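Local coordinates for Lin1840 protein (Listeria innocua serovar 6a, PDB 4ZOB) that probably hydrolyses terminal, non-reducing beta-D-glucosyl residues to release beta-D-glucose, as a family 3 glycoside hydrolase, at residues P85-A90 with G130-F135; V190-A195 with L233-F238. The protein carries 1 engineered substitution. All coordinates share one frame; numbering follows the deposited sequence.

Contact 1 (P85-A90 with G130-F135); sequences PLVFMA and GHHVTF. With LGC (D-glucono-1,5-lactone), chain C.
F88 O accepts two backbone donors at once: H132 N at 2.9 Å, tilted from the carbonyl plane, and V133 N at 3.1 Å, lying in that plane. Further along, F135 N gives its hydrogen to A90 O at 2.8 Å, while the bond from A90 N to V133 O is weak, with only 128° at the hydrogen. Pairing of M89 with V133 and of A90 with T134 makes this a short parallel ladder.

Aromatic contacts come next. The edge of the F88 ring is turned toward the face of the H132 imidazole, planes at 81° and centroids 5.7 Å apart, while F88 CB lies over a face of that same imidazole. A90 CB sits over a face of the H131 ring, 3.8 Å from its centroid; H131 NE2 is bonded to Y96 OH.

M89 and V133 lie side by side, with SD 3.7 Å from V133 CB. M89 CG stands anti to the carbonyl carbon (chi1 -37°) and the chain bends at chi2, which brings the sulfur obliquely to the F135 ring in a Met-aromatic contact, 4.7 Å from its centroid. The other side of the F135 side chain nears the gluconolactone, CD2 lying 3.7 Å from its O4.

G130, at positive phi, is the C-prime residue of the Schellman motif ending helix 112-128, after which a short loop leads into strand 133-134. In the parallel sheet of the TIM-barrel-like domain, strand 59-61 flanks 87-90 and strand 187-193 flanks 133-134; helix 66-78 packs on L86 and F88, and helix 322-339 on V87 and H132.

Contact 2 (V190-A195 with L233-F238); sequences VKHFAA and LVMTAF. With LGC (D-glucono-1,5-lactone), chain C.
Three backbone hydrogen bonds join V190-A195 to L233-F238. V190 N meets L233 O from above its carbonyl plane, M235 N points at V190 O almost head-on (168° at the hydrogen), and F193 N reaches M235 O at 3.0 Å. V190 pairs with V234 but F193 with T236, so the parallel register slips by one residue: a beta bulge, with cis peptide bonds before H192 and before A194.

Apolar contacts are few. F193 CB touches V234 CG1 at 3.8 Å, and H192 CB lies equally near A237 CB. M235 runs alongside both K191 and H192; its sulfur stands obliquely to the imidazole, 5.0 Å from the centroid, and the bend at chi3 (-73°) carries CE to within 3.6 Å of the lactone O4.

Polar ends converge on the ligand. K191 NZ donates to O3 at 2.8 Å and weakly to O4, while H192 NE2 shares a nearly straight bond with O3 at 2.9 Å. CE2 of F238 lies 3.2 Å from O2. F135 O also holds K191 NZ, and D140 OD1 receives H192 N.

Two adjacent residues thus grip one hydroxyl; the bulge and cis bonds probably help set them facing the lactone, likely in the glucose subsite.

Overall arrangement
Both contacts are buried and belong to one parallel sheet, where 133-134 and 187-193 are neighbouring strands; their centres lie about 17 Å apart. They meet directly: V133 and M89 pack against L233, and F135 touches M235. Contact 1 is chiefly backbone pairing with aromatic and sulfur packing, and only its end, at F135, approaches the gluconolactone. Contact 2, where the pairing is bulged, instead presents charged and polar side chains to the sugar. D91, R149 and D270 also hydrogen-bond to the lactone, beside K191 and H192 of contact 2.

Contact 1 (P85-A90 with G130-F135)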
loop_
_atom_site.group_PDB
_atom_site.type_symbol
_atom_site.label_atom_id
_atom_site.label_comp_id
_atom_site.label_asym_id
_atom_site.label_seq_id
_atom_site.Cartn_x
_atom_site.Cartn_y
_atom_site.Cartn_z
ATOM N N PRO A 85 22.631 -10.327 -38.892
ATOM C CA PRO A 85 21.654 -9.262 -39.062
ATOM C C PRO A 85 21.152 -8.670 -37.743
ATOM O O PRO A 85 21.366 -9.235 -36.677
ATOM C CB PRO A 85 20.519 -9.916 -39.845
ATOM C CG PRO A 85 20.770 -11.385 -39.802
ATOM C CD PRO A 85 22.117 -11.663 -39.227
ATOM N N LEU A 86 20.554 -7.489 -37.857
ATOM C CA LEU A 86 19.812 -6.849 -36.786
ATOM C C LEU A 86 18.487 -7.527 -36.532
ATOM O O LEU A 86 17.740 -7.799 -37.479
ATOM C CB LEU A 86 19.469 -5.424 -37.207
ATOM C CG LEU A 86 20.583 -4.401 -37.211
ATOM C CD1 LEU A 86 20.078 -3.121 -37.857
ATOM C CD2 LEU A 86 21.044 -4.150 -35.785
ATOM N N VAL A 87 18.174 -7.757 -35.253
ATOM C CA VAL A 87 16.808 -8.105 -34.823
ATOM C C VAL A 87 16.068 -6.811 -34.486
ATOM O O VAL A 87 16.630 -5.914 -33.881
ATOM C CB VAL A 87 16.800 -9.136 -33.649
ATOM C CG1 VAL A 87 17.416 -8.586 -32.347
ATOM C CG2 VAL A 87 15.397 -9.706 -33.438
ATOM N N PHE A 88 14.817 -6.705 -34.910
ATOM C CA PHE A 88 14.049 -5.444 -34.907
ATOM C C PHE A 88 12.882 -5.684 -33.975
ATOM O O PHE A 88 12.117 -6.632 -34.198
ATOM C CB PHE A 88 13.486 -5.102 -36.325
ATOM C CG PHE A 88 14.466 -4.398 -37.252
ATOM C CD1 PHE A 88 15.491 -5.095 -37.860
ATOM C CD2 PHE A 88 14.331 -3.043 -37.535
ATOM C CE1 PHE A 88 16.383 -4.449 -38.706
ATOM C CE2 PHE A 88 15.221 -2.398 -38.357
ATOM C CZ PHE A 88 16.247 -3.097 -38.949
ATOM N N MET A 89 12.752 -4.836 -32.945
ATOM C CA MET A 89 11.700 -4.958 -31.910
ATOM C C MET A 89 10.817 -3.717 -31.837
ATOM O O MET A 89 11.142 -2.655 -32.377
ATOM C CB MET A 89 12.306 -5.215 -30.543
ATOM C CG MET A 89 13.528 -6.113 -30.573
ATOM S SD MET A 89 13.660 -7.140 -29.118
ATOM C CE MET A 89 15.355 -7.652 -29.222
ATOM N N ALA A 90 9.690 -3.876 -31.169
ATOM C CA ALA A 90 8.649 -2.865 -31.153
ATOM C C ALA A 90 7.621 -3.168 -30.086
ATOM O O ALA A 90 7.486 -4.319 -29.631
ATOM C CB ALA A 90 7.934 -2.815 -32.475
ATOM N N GLY A 130 7.693 -4.996 -40.892
ATOM C CA GLY A 130 9.128 -5.187 -40.652
ATOM C C GLY A 130 9.607 -5.630 -39.272
ATOM O O GLY A 130 10.823 -5.803 -39.080
ATOM N N HIS A 131 8.687 -5.846 -38.325
ATOM C CA HIS A 131 9.059 -6.146 -36.916
ATOM C C HIS A 131 9.154 -7.626 -36.546
ATOM O O HIS A 131 8.242 -8.392 -36.820
ATOM C CB HIS A 131 8.080 -5.481 -35.944
ATOM C CG HIS A 131 7.942 -4.012 -36.163
ATOM N ND1 HIS A 131 8.967 -3.127 -35.891
ATOM C CD2 HIS A 131 6.915 -3.273 -36.644
ATOM C CE1 HIS A 131 8.582 -1.907 -36.222
ATOM N NE2 HIS A 131 7.340 -1.967 -36.672
ATOM N N HIS A 132 10.240 -7.985 -35.870
ATOM C CA HIS A 132 10.496 -9.351 -35.468
ATOM C C HIS A 132 9.988 -9.709 -34.081
ATOM O O HIS A 132 9.608 -10.866 -33.839
ATOM C CB HIS A 132 11.989 -9.619 -35.476
ATOM C CG HIS A 132 12.637 -9.299 -36.775
ATOM N ND1 HIS A 132 13.968 -8.964 -36.878
ATOM C CD2 HIS A 132 12.132 -9.257 -38.027
ATOM C CE1 HIS A 132 14.258 -8.721 -38.140
ATOM N NE2 HIS A 132 13.158 -8.885 -38.855
ATOM N N VAL A 133 10.030 -8.737 -33.164
ATOM C CA VAL A 133 9.715 -8.966 -31.733
ATOM C C VAL A 133 8.791 -7.882 -31.224
ATOM O O VAL A 133 9.037 -6.705 -31.443
ATOM C CB VAL A 133 10.973 -8.919 -30.854
ATOM C CG1 VAL A 133 10.667 -9.415 -29.459
ATOM C CG2 VAL A 133 12.070 -9.759 -31.450
ATOM N N THR A 134 7.721 -8.290 -30.551
ATOM C CA THR A 134 6.874 -7.361 -29.773
ATOM C C THR A 134 7.183 -7.405 -28.276
ATOM O O THR A 134 7.438 -8.446 -27.699
ATOM C CB THR A 134 5.353 -7.591 -29.942
ATOM O OG1 THR A 134 4.641 -6.647 -29.124
ATOM C CG2 THR A 134 4.947 -8.999 -29.527
ATOM N N PHE A 135 7.111 -6.241 -27.669
ATOM C CA PHE A 135 7.221 -6.067 -26.225
ATOM C C PHE A 135 5.835 -6.178 -25.494
ATOM O O PHE A 135 5.311 -5.194 -24.934
ATOM C CB PHE A 135 7.860 -4.692 -25.964
ATOM C CG PHE A 135 9.296 -4.562 -26.414
ATOM C CD1 PHE A 135 10.227 -5.572 -26.175
ATOM C CD2 PHE A 135 9.752 -3.364 -26.997
ATOM C CE1 PHE A 135 11.563 -5.409 -26.543
ATOM C CE2 PHE A 135 11.091 -3.200 -27.356
ATOM C CZ PHE A 135 11.988 -4.226 -27.141
HETATM C C1 LGC C . 9.482 1.708 -21.563
HETATM C C2 LGC C . 8.440 0.764 -21.036
HETATM O O5 LGC C . 9.929 1.609 -22.937
HETATM O O1 LGC C . 9.967 2.600 -20.856
HETATM O O2 LGC C . 8.802 0.440 -19.712
HETATM C C3 LGC C . 8.371 -0.576 -21.751
HETATM O O3 LGC C . 7.162 -1.289 -21.348
HETATM C C4 LGC C . 8.557 -0.341 -23.272
HETATM O O4 LGC C . 8.526 -1.570 -23.994
HETATM C C5 LGC C . 9.901 0.316 -23.510
HETATM C C6 LGC C . 10.230 0.480 -25.005
HETATM O O6 LGC C . 9.085 0.887 -25.745
#

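Contact 2 (V190-A195 with L233-F238)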
loop_
_atom_site.group_PDB
_atom_site.type_symbol
_atom_site.label_atom_id
_atom_site.label_comp_id
_atom_site.label_asym_id
_atom_site.label_seq_id
_atom_site.Cartn_x
_atom_site.Cartn_y
_atom_site.Cartn_z
ATOM N N VAL A 190 7.820 -11.219 -22.661
ATOM C CA VAL A 190 7.051 -11.006 -21.422
ATOM C C VAL A 190 7.612 -9.846 -20.606
ATOM O O VAL A 190 8.837 -9.737 -20.459
ATOM C CB VAL A 190 7.114 -12.276 -20.576
ATOM C CG1 VAL A 190 6.929 -11.991 -19.081
ATOM C CG2 VAL A 190 6.109 -13.264 -21.113
ATOM N N LYS A 191 6.741 -8.993 -20.063
ATOM C CA LYS A 191 7.211 -7.923 -19.152
ATOM C C LYS A 191 6.232 -7.670 -18.036
ATOM O O LYS A 191 5.111 -8.116 -18.151
ATOM C CB LYS A 191 7.455 -6.631 -19.930
ATOM C CG LYS A 191 6.245 -6.094 -20.687
ATOM C CD LYS A 191 6.632 -4.985 -21.667
ATOM C CE LYS A 191 5.447 -4.109 -22.022
ATOM N NZ LYS A 191 5.881 -3.108 -23.017
ATOM N N HIS A 192 6.607 -6.977 -16.953
ATOM C CA HIS A 192 7.968 -6.530 -16.627
ATOM C C HIS A 192 8.436 -7.362 -15.425
ATOM O O HIS A 192 7.789 -7.324 -14.358
ATOM C CB HIS A 192 7.974 -5.047 -16.247
ATOM C CG HIS A 192 7.334 -4.164 -17.257
ATOM N ND1 HIS A 192 5.971 -4.004 -17.349
ATOM C CD2 HIS A 192 7.870 -3.428 -18.255
ATOM C CE1 HIS A 192 5.694 -3.202 -18.358
ATOM N NE2 HIS A 192 6.831 -2.845 -18.929
ATOM N N PHE A 193 9.540 -8.088 -15.597
ATOM C CA PHE A 193 10.021 -9.034 -14.577
ATOM C C PHE A 193 10.816 -8.272 -13.513
ATOM O O PHE A 193 11.897 -7.787 -13.848
ATOM C CB PHE A 193 10.904 -10.120 -15.230
ATOM C CG PHE A 193 10.906 -11.419 -14.494
ATOM C CD1 PHE A 193 9.822 -12.246 -14.554
ATOM C CD2 PHE A 193 11.993 -11.797 -13.732
ATOM C CE1 PHE A 193 9.811 -13.453 -13.859
ATOM C CE2 PHE A 193 11.992 -12.982 -13.027
ATOM C CZ PHE A 193 10.902 -13.817 -13.095
ATOM N N ALA A 194 10.309 -8.105 -12.273
ATOM C CA ALA A 194 8.988 -8.585 -11.828
ATOM C C ALA A 194 8.287 -7.643 -10.842
ATOM O O ALA A 194 8.914 -6.787 -10.222
ATOM C CB ALA A 194 9.111 -9.965 -11.204
ATOM N N ALA A 195 6.976 -7.818 -10.736
ATOM C CA ALA A 195 6.152 -7.198 -9.653
ATOM C C ALA A 195 6.013 -5.665 -9.769
ATOM O O ALA A 195 5.712 -4.961 -8.777
ATOM C CB ALA A 195 6.700 -7.582 -8.275
ATOM N N LEU A 233 11.244 -13.998 -25.440
ATOM C CA LEU A 233 12.063 -13.064 -24.623
ATOM C C LEU A 233 11.419 -12.666 -23.286
ATOM O O LEU A 233 10.217 -12.818 -23.087
ATOM C CB LEU A 233 12.387 -11.769 -25.375
ATOM C CG LEU A 233 13.232 -11.738 -26.644
ATOM C CD1 LEU A 233 12.415 -12.175 -27.857
ATOM C CD2 LEU A 233 13.758 -10.331 -26.845
ATOM N N VAL A 234 12.245 -12.145 -22.389
ATOM C CA VAL A 234 11.782 -11.452 -21.200
ATOM C C VAL A 234 12.451 -10.093 -21.079
ATOM O O VAL A 234 13.611 -9.924 -21.431
ATOM C CB VAL A 234 12.043 -12.280 -19.938
ATOM C CG1 VAL A 234 11.650 -11.514 -18.694
ATOM C CG2 VAL A 234 11.234 -13.567 -19.984
ATOM N N MET A 235 11.689 -9.125 -20.573
ATOM C CA MET A 235 12.205 -7.796 -20.262
ATOM C C MET A 235 12.219 -7.575 -18.752
ATOM O O MET A 235 11.268 -7.960 -18.046
ATOM C CB MET A 235 11.350 -6.740 -20.932
ATOM C CG MET A 235 11.850 -5.316 -20.726
ATOM S SD MET A 235 10.618 -4.081 -21.197
ATOM C CE MET A 235 10.718 -4.242 -22.975
ATOM N N THR A 236 13.292 -6.945 -18.269
ATOM C CA THR A 236 13.394 -6.537 -16.871
ATOM C C THR A 236 12.411 -5.404 -16.481
ATOM O O THR A 236 11.813 -4.717 -17.344
ATOM C CB THR A 236 14.818 -6.057 -16.512
ATOM O OG1 THR A 236 15.058 -4.716 -17.004
ATOM C CG2 THR A 236 15.905 -7.056 -17.027
ATOM N N ALA A 237 12.284 -5.209 -15.159
ATOM C CA ALA A 237 11.418 -4.196 -14.587
ATOM C C ALA A 237 12.172 -2.972 -14.059
ATOM O O ALA A 237 13.291 -3.078 -13.539
ATOM C CB ALA A 237 10.575 -4.822 -13.457
ATOM N N PHE A 238 11.538 -1.807 -14.134
ATOM C CA PHE A 238 12.135 -0.607 -13.531
ATOM C C PHE A 238 12.279 -0.622 -11.987
ATOM O O PHE A 238 13.166 0.069 -11.413
ATOM C CB PHE A 238 11.314 0.616 -13.915
ATOM C CG PHE A 238 11.532 1.074 -15.323
ATOM C CD1 PHE A 238 12.813 1.260 -15.814
ATOM C CD2 PHE A 238 10.449 1.343 -16.149
ATOM C CE1 PHE A 238 13.024 1.723 -17.106
ATOM C CE2 PHE A 238 10.639 1.778 -17.439
ATOM C CZ PHE A 238 11.938 1.970 -17.927
HETATM C C1 LGC C . 9.482 1.708 -21.563
HETATM C C2 LGC C . 8.440 0.764 -21.036
HETATM O O5 LGC C . 9.929 1.609 -22.937
HETATM O O1 LGC C . 9.967 2.600 -20.856
HETATM O O2 LGC C . 8.802 0.440 -19.712
HETATM C C3 LGC C . 8.371 -0.576 -21.751
HETATM O O3 LGC C . 7.162 -1.289 -21.348
HETATM C C4 LGC C . 8.557 -0.341 -23.272
HETATM O O4 LGC C . 8.526 -1.570 -23.994
HETATM C C5 LGC C . 9.901 0.316 -23.510
HETATM C C6 LGC C . 10.230 0.480 -25.005
HETATM O O6 LGC C . 9.085 0.887 -25.745
#